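Local coordinates for protein fructose-bisphosphate aldolase (Slackia heliotrinireducens, PDB 4MOZ) that belongs to the DeoC/LacD family of aldolases, enzymes built on a closed eight-stranded beta/alpha (TIM) barrel, at residues C[114-122]-C[148-158]; C[189-198]-C[209-217]. All coordinates share one frame; numbering follows the deposited sequence.

Interaction 1 (C[114-122]-C[148-158]); sequences QDDPYSPQL and GSEYEATMLAE
Y118 and E158 meet through a weak hydrogen bond, the phenol OH giving to OE2 at 3.0 Å, while the other carboxylate oxygen, OE1, takes the backbone N-H of Q121 at 2.9 Å. That second bond reaches OE1 on its syn side but 32° out of the carboxylate plane. E158 suits the place because its two oxygens can serve Y118 and Q121 at once. OE1 is also bonded to Y143, and OE2 accepts from a water shared with Q121 O; together these would probably limit rotation of the carboxylate.

Between the polar ends lies apolar packing. CG of Y118 stands anti to the backbone N (chi1 169°), which turns the ring toward the helix, where selenomethionine M155 runs past it in the opposite direction, its CG in the ring plane at the edge, 3.7 Å from CD1. SE stays at this edge too, a Met-aromatic contact. The T154 methyl CG2 packs near the phenol end, and CB of Y118 rests on CB of Y151.

At the other end Y151 gives its OH to the syn lone pair of D115 OD2 at 2.7 Å, ring and carboxylate nearly perpendicular (84°). D116, a short carboxylate suited to accepting a nearby N-H, takes E150 N on OD2 at 2.8 Å, on the anti side, and a water joins OD2 to G148 O. S149 OG, a small hydroxyl able to donate and accept at once, gives to P117 O at 2.7 Å and accepts from Y151 N in an ST turn, with Y151 at the N-cap position.

Farther out, D116 OD1 receives K182 N. Segment 114-122 belongs to the loop between strand 99-102 and helix 125-132, and it runs beside the start of helix 152-168, whose M155 also packs on Y143 of strand 138-145.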
ATOM      1  N   GLN C 114      -7.873  16.818  16.825  1.00 25.68           N
ATOM      2  CA  GLN C 114      -8.712  16.100  15.869  1.00 25.29           C
ATOM      3  C   GLN C 114      -8.055  14.785  15.445  1.00 25.38           C
ATOM      4  O   GLN C 114      -8.694  13.731  15.477  1.00 25.81           O
ATOM      5  CB  GLN C 114      -9.015  16.961  14.633  1.00 23.59           C
ATOM      6  CG  GLN C 114      -9.856  16.244  13.579  1.00 23.90           C
ATOM      7  CD  GLN C 114      -9.962  16.990  12.257  1.00 23.15           C
ATOM      8  OE1 GLN C 114      -9.776  18.206  12.193  1.00 24.32           O
ATOM      9  NE2 GLN C 114     -10.278  16.257  11.192  1.00 20.79           N
ATOM     10  N   ASP C 115      -6.788  14.863  15.039  1.00 25.79           N
ATOM     11  CA  ASP C 115      -6.032  13.697  14.577  1.00 27.79           C
ATOM     12  C   ASP C 115      -4.535  13.988  14.668  1.00 26.74           C
ATOM     13  O   ASP C 115      -4.098  15.105  14.389  1.00 27.19           O
ATOM     14  CB  ASP C 115      -6.418  13.346  13.130  1.00 29.16           C
ATOM     15  CG  ASP C 115      -6.081  11.897  12.745  1.00 33.43           C
ATOM     16  OD1 ASP C 115      -5.915  11.026  13.633  1.00 33.57           O
ATOM     17  OD2 ASP C 115      -5.998  11.621  11.527  1.00 38.71           O
ATOM     18  N   ASP C 116      -3.761  12.983  15.071  1.00 25.75           N
ATOM     19  CA  ASP C 116      -2.303  13.082  15.112  1.00 25.51           C
ATOM     20  C   ASP C 116      -1.741  13.467  13.737  1.00 23.99           C
ATOM     21  O   ASP C 116      -2.320  13.109  12.715  1.00 24.15           O
ATOM     22  CB  ASP C 116      -1.697  11.754  15.580  1.00 24.23           C
ATOM     23  CG  ASP C 116      -1.657  11.621  17.094  1.00 25.99           C
ATOM     24  OD1 ASP C 116      -2.100  12.541  17.816  1.00 28.75           O
ATOM     25  OD2 ASP C 116      -1.172  10.581  17.573  1.00 27.99           O
ATOM     26  N   PRO C 117      -0.611  14.194  13.710  1.00 23.38           N
ATOM     27  CA  PRO C 117      -0.091  14.690  12.434  1.00 23.55           C
ATOM     28  C   PRO C 117       0.600  13.629  11.578  1.00 22.67           C
ATOM     29  O   PRO C 117       1.214  12.691  12.104  1.00 22.63           O
ATOM     30  CB  PRO C 117       0.925  15.754  12.861  1.00 22.56           C
ATOM     31  CG  PRO C 117       1.412  15.283  14.192  1.00 24.20           C
ATOM     32  CD  PRO C 117       0.236  14.603  14.849  1.00 24.00           C
ATOM     33  N   TYR C 118       0.475  13.794  10.263  1.00 20.62           N
ATOM     34  CA  TYR C 118       1.237  13.027   9.296  1.00 22.15           C
ATOM     35  C   TYR C 118       1.628  13.931   8.123  1.00 22.50           C
ATOM     36  O   TYR C 118       0.776  14.583   7.515  1.00 22.78           O
ATOM     37  CB  TYR C 118       0.446  11.802   8.811  1.00 21.71           C
ATOM     38  CG  TYR C 118       1.069  11.095   7.619  1.00 22.07           C
ATOM     39  CD1 TYR C 118       2.433  10.793   7.594  1.00 22.80           C
ATOM     40  CD2 TYR C 118       0.294  10.713   6.524  1.00 21.73           C
ATOM     41  CE1 TYR C 118       3.007  10.155   6.507  1.00 24.41           C
ATOM     42  CE2 TYR C 118       0.862  10.064   5.430  1.00 22.99           C
ATOM     43  CZ  TYR C 118       2.220   9.792   5.427  1.00 24.22           C
ATOM     44  OH  TYR C 118       2.805   9.152   4.355  1.00 26.50           O
ATOM     45  N   SER C 119       2.925  13.977   7.830  1.00 24.91           N
ATOM     46  CA  SER C 119       3.439  14.714   6.675  1.00 24.28           C
ATOM     47  C   SER C 119       4.034  13.727   5.663  1.00 22.72           C
ATOM     48  O   SER C 119       5.067  13.110   5.933  1.00 24.10           O
ATOM     49  CB  SER C 119       4.459  15.766   7.121  1.00 25.08           C
ATOM     50  OG  SER C 119       5.060  16.411   6.016  1.00 24.80           O
ATOM     51  N   PRO C 120       3.371  13.561   4.502  1.00 21.76           N
ATOM     52  CA  PRO C 120       3.736  12.533   3.531  1.00 20.67           C
ATOM     53  C   PRO C 120       4.831  12.967   2.561  1.00 21.43           C
ATOM     54  O   PRO C 120       4.865  14.128   2.145  1.00 21.01           O
ATOM     55  CB  PRO C 120       2.438  12.342   2.751  1.00 19.38           C
ATOM     56  CG  PRO C 120       1.840  13.707   2.726  1.00 20.39           C
ATOM     57  CD  PRO C 120       2.179  14.320   4.062  1.00 22.28           C
ATOM     58  N   GLN C 121       5.708  12.033   2.191  1.00 21.67           N
ATOM     59  CA  GLN C 121       6.646  12.283   1.108  1.00 22.43           C
ATOM     60  C   GLN C 121       5.839  12.656  -0.132  1.00 23.65           C
ATOM     61  O   GLN C 121       4.902  11.958  -0.501  1.00 24.39           O
ATOM     62  CB  GLN C 121       7.516  11.061   0.839  1.00 22.32           C
ATOM     63  CG  GLN C 121       8.610  11.329  -0.183  1.00 24.13           C
ATOM     64  CD  GLN C 121       9.606  10.192  -0.291  1.00 26.29           C
ATOM     65  OE1 GLN C 121       9.832   9.457   0.673  1.00 26.85           O
ATOM     66  NE2 GLN C 121      10.216  10.047  -1.466  1.00 23.36           N
ATOM     67  N   LEU C 122       6.201  13.771  -0.754  1.00 24.64           N
ATOM     68  CA  LEU C 122       5.388  14.368  -1.812  1.00 22.31           C
ATOM     69  C   LEU C 122       5.661  13.790  -3.192  1.00 23.03           C
ATOM     70  O   LEU C 122       4.828  13.910  -4.080  1.00 24.35           O
ATOM     71  CB  LEU C 122       5.570  15.887  -1.822  1.00 21.05           C
ATOM     72  CG  LEU C 122       5.183  16.610  -0.528  1.00 21.52           C
ATOM     73  CD1 LEU C 122       5.612  18.074  -0.564  1.00 21.41           C
ATOM     74  CD2 LEU C 122       3.690  16.484  -0.239  1.00 21.53           C
ATOM     75  N   GLY C 148       5.997  10.008  18.138  1.00 22.18           N
ATOM     76  CA  GLY C 148       4.902   9.941  19.098  1.00 23.07           C
ATOM     77  C   GLY C 148       3.526  10.188  18.509  1.00 23.13           C
ATOM     78  O   GLY C 148       2.525  10.085  19.216  1.00 23.30           O
ATOM     79  N   SER C 149       3.470  10.538  17.224  1.00 23.32           N
ATOM     80  CA  SER C 149       2.210  10.578  16.489  1.00 23.70           C
ATOM     81  C   SER C 149       1.775   9.145  16.215  1.00 23.63           C
ATOM     82  O   SER C 149       2.619   8.258  16.083  1.00 23.04           O
ATOM     83  CB  SER C 149       2.381  11.320  15.159  1.00 23.15           C
ATOM     84  OG  SER C 149       1.236  11.170  14.329  1.00 21.82           O
ATOM     85  N   GLU C 150       0.471   8.915  16.110  1.00 24.31           N
ATOM     86  CA  GLU C 150      -0.027   7.595  15.715  1.00 25.67           C
ATOM     87  C   GLU C 150       0.403   7.208  14.296  1.00 24.40           C
ATOM     88  O   GLU C 150       0.314   6.045  13.919  1.00 25.42           O
ATOM     89  CB  GLU C 150      -1.546   7.505  15.881  1.00 28.54           C
ATOM     90  CG  GLU C 150      -1.955   7.425  17.344  1.00 31.97           C
ATOM     91  CD  GLU C 150      -3.435   7.193  17.555  1.00 34.16           C
ATOM     92  OE1 GLU C 150      -4.176   7.033  16.559  1.00 38.74           O
ATOM     93  OE2 GLU C 150      -3.851   7.171  18.732  1.00 34.96           O
ATOM     94  N   TYR C 151       0.888   8.183  13.529  1.00 23.34           N
ATOM     95  CA  TYR C 151       1.410   7.923  12.190  1.00 23.77           C
ATOM     96  C   TYR C 151       2.943   7.913  12.135  1.00 23.35           C
ATOM     97  O   TYR C 151       3.528   7.959  11.052  1.00 21.76           O
ATOM     98  CB  TYR C 151       0.830   8.928  11.192  1.00 25.36           C
ATOM     99  CG  TYR C 151      -0.680   8.982  11.206  1.00 29.05           C
ATOM    100  CD1 TYR C 151      -1.442   7.988  10.587  1.00 35.43           C
ATOM    101  CD2 TYR C 151      -1.348  10.022  11.842  1.00 27.47           C
ATOM    102  CE1 TYR C 151      -2.831   8.037  10.604  1.00 42.31           C
ATOM    103  CE2 TYR C 151      -2.732  10.081  11.864  1.00 30.48           C
ATOM    104  CZ  TYR C 151      -3.470   9.092  11.246  1.00 38.46           C
ATOM    105  OH  TYR C 151      -4.843   9.163  11.273  1.00 40.04           O
ATOM    106  N   GLU C 152       3.579   7.838  13.308  1.00 24.27           N
ATOM    107  CA  GLU C 152       5.045   7.779  13.439  1.00 24.33           C
ATOM    108  C   GLU C 152       5.680   6.738  12.512  1.00 24.18           C
ATOM    109  O   GLU C 152       6.678   7.022  11.850  1.00 26.50           O
ATOM    110  CB  GLU C 152       5.445   7.493  14.892  1.00 25.32           C
ATOM    111  CG  GLU C 152       6.938   7.270  15.127  1.00 26.81           C
ATOM    112  CD  GLU C 152       7.246   6.739  16.523  1.00 28.78           C
ATOM    113  OE1 GLU C 152       7.266   7.550  17.477  1.00 27.58           O
ATOM    114  OE2 GLU C 152       7.480   5.513  16.667  1.00 29.74           O
ATOM    115  N   ALA C 153       5.086   5.547  12.466  1.00 24.27           N
ATOM    116  CA  ALA C 153       5.626   4.422  11.699  1.00 24.66           C
ATOM    117  C   ALA C 153       5.826   4.735  10.219  1.00 24.30           C
ATOM    118  O   ALA C 153       6.862   4.395   9.639  1.00 22.85           O
ATOM    119  CB  ALA C 153       4.740   3.195  11.859  1.00 24.45           C
ATOM    120  N   THR C 154       4.829   5.378   9.617  1.00 23.37           N
ATOM    121  CA  THR C 154       4.872   5.732   8.200  1.00 24.23           C
ATOM    122  C   THR C 154       6.034   6.680   7.916  1.00 23.58           C
ATOM    123  O   THR C 154       6.765   6.502   6.938  1.00 24.93           O
ATOM    124  CB  THR C 154       3.546   6.373   7.748  1.00 25.67           C
ATOM    125  OG1 THR C 154       2.454   5.543   8.164  1.00 27.95           O
ATOM    126  CG2 THR C 154       3.507   6.531   6.232  1.00 26.20           C
HETATM  127  N   MSE C 155       6.212   7.667   8.793  1.00 21.90           N
HETATM  128  CA  MSE C 155       7.263   8.657   8.632  1.00 22.29           C
HETATM  129  C   MSE C 155       8.649   8.089   8.923  1.00 22.38           C
HETATM  130  O   MSE C 155       9.605   8.417   8.217  1.00 24.33           O
HETATM  131  CB  MSE C 155       6.968   9.894   9.474  1.00 21.59           C
HETATM  132  CG  MSE C 155       5.869  10.749   8.873  1.00 22.76           C
HETATM  133 SE   MSE C 155       5.327  12.236   9.997  1.00 26.50          SE
HETATM  134  CE  MSE C 155       4.385  11.246  11.395  1.00 21.78           C
ATOM    135  N   LEU C 156       8.757   7.231   9.937  1.00 20.77           N
ATOM    136  CA  LEU C 156      10.010   6.511  10.187  1.00 22.51           C
ATOM    137  C   LEU C 156      10.479   5.741   8.947  1.00 23.28           C
ATOM    138  O   LEU C 156      11.656   5.802   8.584  1.00 22.15           O
ATOM    139  CB  LEU C 156       9.886   5.560  11.387  1.00 21.72           C
ATOM    140  CG  LEU C 156       9.959   6.147  12.800  1.00 22.05           C
ATOM    141  CD1 LEU C 156       9.663   5.078  13.845  1.00 21.39           C
ATOM    142  CD2 LEU C 156      11.315   6.794  13.071  1.00 21.41           C
ATOM    143  N   ALA C 157       9.546   5.036   8.305  1.00 23.58           N
ATOM    144  CA  ALA C 157       9.830   4.220   7.122  1.00 23.81           C
ATOM    145  C   ALA C 157      10.221   5.068   5.920  1.00 23.72           C
ATOM    146  O   ALA C 157      11.154   4.724   5.197  1.00 26.60           O
ATOM    147  CB  ALA C 157       8.631   3.345   6.782  1.00 21.20           C
ATOM    148  N   GLU C 158       9.506   6.168   5.697  1.00 25.19           N
ATOM    149  CA  GLU C 158       9.854   7.079   4.607  1.00 26.57           C
ATOM    150  C   GLU C 158      11.222   7.716   4.854  1.00 24.87           C
ATOM    151  O   GLU C 158      12.064   7.737   3.958  1.00 27.22           O
ATOM    152  CB  GLU C 158       8.777   8.153   4.400  1.00 26.93           C
ATOM    153  CG  GLU C 158       7.472   7.635   3.814  1.00 28.15           C
ATOM    154  CD  GLU C 158       6.435   8.722   3.555  1.00 29.89           C
ATOM    155  OE1 GLU C 158       6.647   9.898   3.923  1.00 25.68           O
ATOM    156  OE2 GLU C 158       5.382   8.392   2.967  1.00 34.91           O
TER
HETATM  157  O   HOH W   1      -0.035  10.384  19.984  1.00 22.91           O
HETATM  158  O   HOH W   2      11.286   7.318   1.394  1.00 27.41           O
HETATM  159  O   HOH W   3       4.191   9.561   0.664  1.00 31.57           O

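Interaction 2 (C[189-198]-C[209-217]); sequences KAPTTIAGAA and VKVNPPVAT
I194 holds CG1 anti to its carbonyl carbon (chi1 -57°) and CG2 anti to the backbone N, a spread that sends its branches to different partners: CG2 meets V211 CG2 at 3.7 Å and CG1 meets P214 CB at 3.8 Å, while CD1 extends to the N212 carbonyl oxygen. A branched aliphatic suits this place, since it fills the angle between helix and chain from several sides. K189 puts CG anti to its carbonyl carbon (chi1 -65°) and then runs extended, bringing CE within 3.7 Å of N212 ND2.

Farther along, the small A197 lets the helix lie close to the chain here, its CB 4.2 Å from V211 CG1, and A198 packs on V209. At the helix start, CG of P191 approaches the T217 methyl CG2, and the ring lies across V215; a proline fits the first turn, where its missing N-H costs no helical bond. V215 N donates to K189 O at 2.9 Å, an almost straight bond (165°).

Beyond these residues, I194 also touches A229 of helix 222-232. Helix 191-204 packed over the end of strand 208-210 is the second half of a beta-alpha-beta crossover that begins with strand 172-177, of the kind that follow one another, sharing strands, round a TIM barrel.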
ATOM      1  N   LYS C 189       8.437  20.127  24.356  1.00 33.52           N
ATOM      2  CA  LYS C 189       9.720  20.820  24.437  1.00 35.60           C
ATOM      3  C   LYS C 189      10.468  20.550  25.747  1.00 34.17           C
ATOM      4  O   LYS C 189      11.337  21.328  26.155  1.00 33.23           O
ATOM      5  CB  LYS C 189       9.525  22.322  24.178  1.00 36.62           C
ATOM      6  CG  LYS C 189       9.054  22.614  22.761  1.00 38.92           C
ATOM      7  CD  LYS C 189       8.617  24.052  22.565  1.00 41.40           C
ATOM      8  CE  LYS C 189       8.201  24.277  21.122  1.00 43.53           C
ATOM      9  NZ  LYS C 189       7.635  25.639  20.923  1.00 49.82           N
ATOM     10  N   ALA C 190      10.134  19.437  26.399  1.00 31.91           N
ATOM     11  CA  ALA C 190      10.907  18.961  27.538  1.00 30.72           C
ATOM     12  C   ALA C 190      12.315  18.593  27.064  1.00 30.92           C
ATOM     13  O   ALA C 190      12.489  18.136  25.931  1.00 32.04           O
ATOM     14  CB  ALA C 190      10.227  17.769  28.192  1.00 25.64           C
ATOM     15  N   PRO C 191      13.329  18.814  27.919  1.00 31.08           N
ATOM     16  CA  PRO C 191      14.713  18.470  27.567  1.00 32.08           C
ATOM     17  C   PRO C 191      14.896  17.027  27.067  1.00 30.43           C
ATOM     18  O   PRO C 191      15.611  16.814  26.088  1.00 30.65           O
ATOM     19  CB  PRO C 191      15.469  18.691  28.878  1.00 32.16           C
ATOM     20  CG  PRO C 191      14.689  19.762  29.569  1.00 30.65           C
ATOM     21  CD  PRO C 191      13.250  19.530  29.210  1.00 30.65           C
ATOM     22  N   THR C 192      14.251  16.061  27.725  1.00 30.44           N
ATOM     23  CA  THR C 192      14.365  14.645  27.342  1.00 29.65           C
ATOM     24  C   THR C 192      13.740  14.368  25.976  1.00 29.22           C
ATOM     25  O   THR C 192      14.235  13.533  25.215  1.00 31.02           O
ATOM     26  CB  THR C 192      13.714  13.699  28.377  1.00 30.09           C
ATOM     27  OG1 THR C 192      12.353  14.085  28.588  1.00 32.59           O
ATOM     28  CG2 THR C 192      14.469  13.728  29.710  1.00 27.63           C
ATOM     29  N   THR C 193      12.653  15.072  25.672  1.00 27.25           N
ATOM     30  CA  THR C 193      11.982  14.943  24.387  1.00 27.40           C
ATOM     31  C   THR C 193      12.889  15.408  23.247  1.00 27.42           C
ATOM     32  O   THR C 193      13.018  14.723  22.228  1.00 27.94           O
ATOM     33  CB  THR C 193      10.672  15.741  24.372  1.00 27.44           C
ATOM     34  OG1 THR C 193       9.815  15.267  25.420  1.00 27.56           O
ATOM     35  CG2 THR C 193       9.961  15.596  23.039  1.00 29.53           C
ATOM     36  N   ILE C 194      13.519  16.566  23.440  1.00 25.84           N
ATOM     37  CA  ILE C 194      14.420  17.151  22.452  1.00 25.64           C
ATOM     38  C   ILE C 194      15.654  16.271  22.258  1.00 24.57           C
ATOM     39  O   ILE C 194      16.112  16.071  21.133  1.00 23.10           O
ATOM     40  CB  ILE C 194      14.833  18.587  22.855  1.00 25.45           C
ATOM     41  CG1 ILE C 194      13.596  19.484  23.044  1.00 25.74           C
ATOM     42  CG2 ILE C 194      15.817  19.184  21.854  1.00 24.14           C
ATOM     43  CD1 ILE C 194      12.659  19.567  21.856  1.00 25.36           C
ATOM     44  N   ALA C 195      16.174  15.736  23.362  1.00 26.59           N
ATOM     45  CA  ALA C 195      17.326  14.837  23.317  1.00 25.37           C
ATOM     46  C   ALA C 195      16.987  13.532  22.596  1.00 24.35           C
ATOM     47  O   ALA C 195      17.779  13.040  21.783  1.00 23.97           O
ATOM     48  CB  ALA C 195      17.856  14.571  24.718  1.00 25.97           C
ATOM     49  N   GLY C 196      15.805  12.988  22.887  1.00 23.59           N
ATOM     50  CA  GLY C 196      15.308  11.782  22.222  1.00 23.24           C
ATOM     51  C   GLY C 196      15.213  11.955  20.717  1.00 23.16           C
ATOM     52  O   GLY C 196      15.692  11.113  19.948  1.00 21.07           O
ATOM     53  N   ALA C 197      14.602  13.066  20.307  1.00 24.36           N
ATOM     54  CA  ALA C 197      14.443  13.416  18.898  1.00 23.42           C
ATOM     55  C   ALA C 197      15.795  13.509  18.197  1.00 23.41           C
ATOM     56  O   ALA C 197      15.969  12.987  17.096  1.00 23.98           O
ATOM     57  CB  ALA C 197      13.680  14.728  18.769  1.00 23.25           C
ATOM     58  N   ALA C 198      16.750  14.165  18.852  1.00 24.07           N
ATOM     59  CA  ALA C 198      18.096  14.317  18.314  1.00 24.50           C
ATOM     60  C   ALA C 198      18.791  12.972  18.100  1.00 24.67           C
ATOM     61  O   ALA C 198      19.450  12.769  17.080  1.00 25.44           O
ATOM     62  CB  ALA C 198      18.929  15.212  19.216  1.00 23.08           C
ATOM     63  N   VAL C 209      20.129  17.439  12.215  1.00 23.71           N
ATOM     64  CA  VAL C 209      18.805  17.316  12.809  1.00 24.34           C
ATOM     65  C   VAL C 209      18.336  18.680  13.312  1.00 25.11           C
ATOM     66  O   VAL C 209      19.061  19.370  14.037  1.00 26.28           O
ATOM     67  CB  VAL C 209      18.755  16.254  13.939  1.00 23.96           C
ATOM     68  CG1 VAL C 209      19.823  16.499  15.000  1.00 24.50           C
ATOM     69  CG2 VAL C 209      17.368  16.191  14.572  1.00 23.74           C
ATOM     70  N   LYS C 210      17.132  19.070  12.902  1.00 24.44           N
ATOM     71  CA  LYS C 210      16.521  20.305  13.366  1.00 25.79           C
ATOM     72  C   LYS C 210      15.492  19.991  14.445  1.00 25.53           C
ATOM     73  O   LYS C 210      14.558  19.235  14.212  1.00 27.65           O
ATOM     74  CB  LYS C 210      15.913  21.082  12.179  1.00 26.50           C
ATOM     75  CG  LYS C 210      14.783  22.057  12.492  1.00 29.11           C
ATOM     76  CD  LYS C 210      15.126  23.151  13.489  1.00 31.55           C
ATOM     77  CE  LYS C 210      13.959  24.124  13.614  1.00 34.80           C
ATOM     78  NZ  LYS C 210      13.605  24.452  15.020  1.00 35.76           N
ATOM     79  N   VAL C 211      15.691  20.564  15.627  1.00 25.38           N
ATOM     80  CA  VAL C 211      14.785  20.373  16.763  1.00 25.70           C
ATOM     81  C   VAL C 211      14.329  21.722  17.306  1.00 26.86           C
ATOM     82  O   VAL C 211      14.909  22.753  16.980  1.00 31.18           O
ATOM     83  CB  VAL C 211      15.450  19.573  17.916  1.00 25.75           C
ATOM     84  CG1 VAL C 211      15.746  18.137  17.497  1.00 24.39           C
ATOM     85  CG2 VAL C 211      16.715  20.267  18.410  1.00 24.76           C
ATOM     86  N   ASN C 212      13.285  21.713  18.125  1.00 27.19           N
ATOM     87  CA  ASN C 212      12.905  22.887  18.895  1.00 29.29           C
ATOM     88  C   ASN C 212      13.892  23.110  20.032  1.00 31.33           C
ATOM     89  O   ASN C 212      14.493  22.145  20.522  1.00 31.35           O
ATOM     90  CB  ASN C 212      11.512  22.706  19.489  1.00 30.00           C
ATOM     91  CG  ASN C 212      10.416  22.889  18.469  1.00 31.12           C
ATOM     92  OD1 ASN C 212      10.459  23.815  17.658  1.00 33.67           O
ATOM     93  ND2 ASN C 212       9.422  22.005  18.504  1.00 31.94           N
ATOM     94  N   PRO C 213      14.070  24.376  20.460  1.00 32.04           N
ATOM     95  CA  PRO C 213      14.818  24.578  21.696  1.00 31.00           C
ATOM     96  C   PRO C 213      14.034  24.006  22.882  1.00 29.74           C
ATOM     97  O   PRO C 213      12.818  24.192  22.955  1.00 29.89           O
ATOM     98  CB  PRO C 213      14.935  26.105  21.796  1.00 32.68           C
ATOM     99  CG  PRO C 213      13.818  26.638  20.957  1.00 30.67           C
ATOM    100  CD  PRO C 213      13.651  25.650  19.845  1.00 30.84           C
ATOM    101  N   PRO C 214      14.716  23.279  23.786  1.00 29.79           N
ATOM    102  CA  PRO C 214      14.048  22.792  24.995  1.00 30.20           C
ATOM    103  C   PRO C 214      13.765  23.927  25.975  1.00 31.21           C
ATOM    104  O   PRO C 214      14.473  24.932  25.969  1.00 30.36           O
ATOM    105  CB  PRO C 214      15.067  21.823  25.599  1.00 28.80           C
ATOM    106  CG  PRO C 214      16.387  22.267  25.061  1.00 29.57           C
ATOM    107  CD  PRO C 214      16.108  22.800  23.685  1.00 28.30           C
ATOM    108  N   VAL C 215      12.737  23.768  26.803  1.00 32.17           N
ATOM    109  CA  VAL C 215      12.454  24.740  27.861  1.00 34.60           C
ATOM    110  C   VAL C 215      13.586  24.788  28.896  1.00 36.51           C
ATOM    111  O   VAL C 215      14.334  23.817  29.068  1.00 35.18           O
ATOM    112  CB  VAL C 215      11.108  24.463  28.583  1.00 36.01           C
ATOM    113  CG1 VAL C 215       9.931  24.671  27.639  1.00 34.99           C
ATOM    114  CG2 VAL C 215      11.083  23.067  29.198  1.00 35.67           C
ATOM    115  N   ALA C 216      13.714  25.932  29.562  1.00 37.20           N
ATOM    116  CA  ALA C 216      14.570  26.043  30.735  1.00 38.34           C
ATOM    117  C   ALA C 216      13.937  25.261  31.878  1.00 39.94           C
ATOM    118  O   ALA C 216      12.712  25.126  31.948  1.00 41.60           O
ATOM    119  CB  ALA C 216      14.753  27.499  31.131  1.00 38.22           C
ATOM    120  N   THR C 217      14.779  24.733  32.755  1.00 42.96           N
ATOM    121  CA  THR C 217      14.321  24.057  33.967  1.00 45.64           C
ATOM    122  C   THR C 217      14.959  24.734  35.183  1.00 50.91           C
ATOM    123  O   THR C 217      15.780  25.643  35.029  1.00 46.57           O
ATOM    124  CB  THR C 217      14.651  22.546  33.939  1.00 42.67           C
ATOM    125  OG1 THR C 217      16.024  22.355  33.573  1.00 40.48           O
ATOM    126  CG2 THR C 217      13.763  21.817  32.934  1.00 40.48           C
TER

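Interaction 1 and interaction 2 come one after the other along the chain, with no interleaving, and both belong to the barrel domain. Their centres are about 19 Å apart and their nearest atoms about 8 Å, so they do not touch. Each involves a helix that follows a barrel strand, 138-145 in one case and 172-177 in the other, and these strands are neighbours in the sheet. Interaction 1 binds the loop after strand 99-102 to the start of helix 152-168, largely by polar bonds; interaction 2 presses a helix onto the next strand and the chain that leaves it, mostly by apolar side chains. Both also touch the second subunit: E150 bonds to Q114 of that subunit, and A195 packs on its N50.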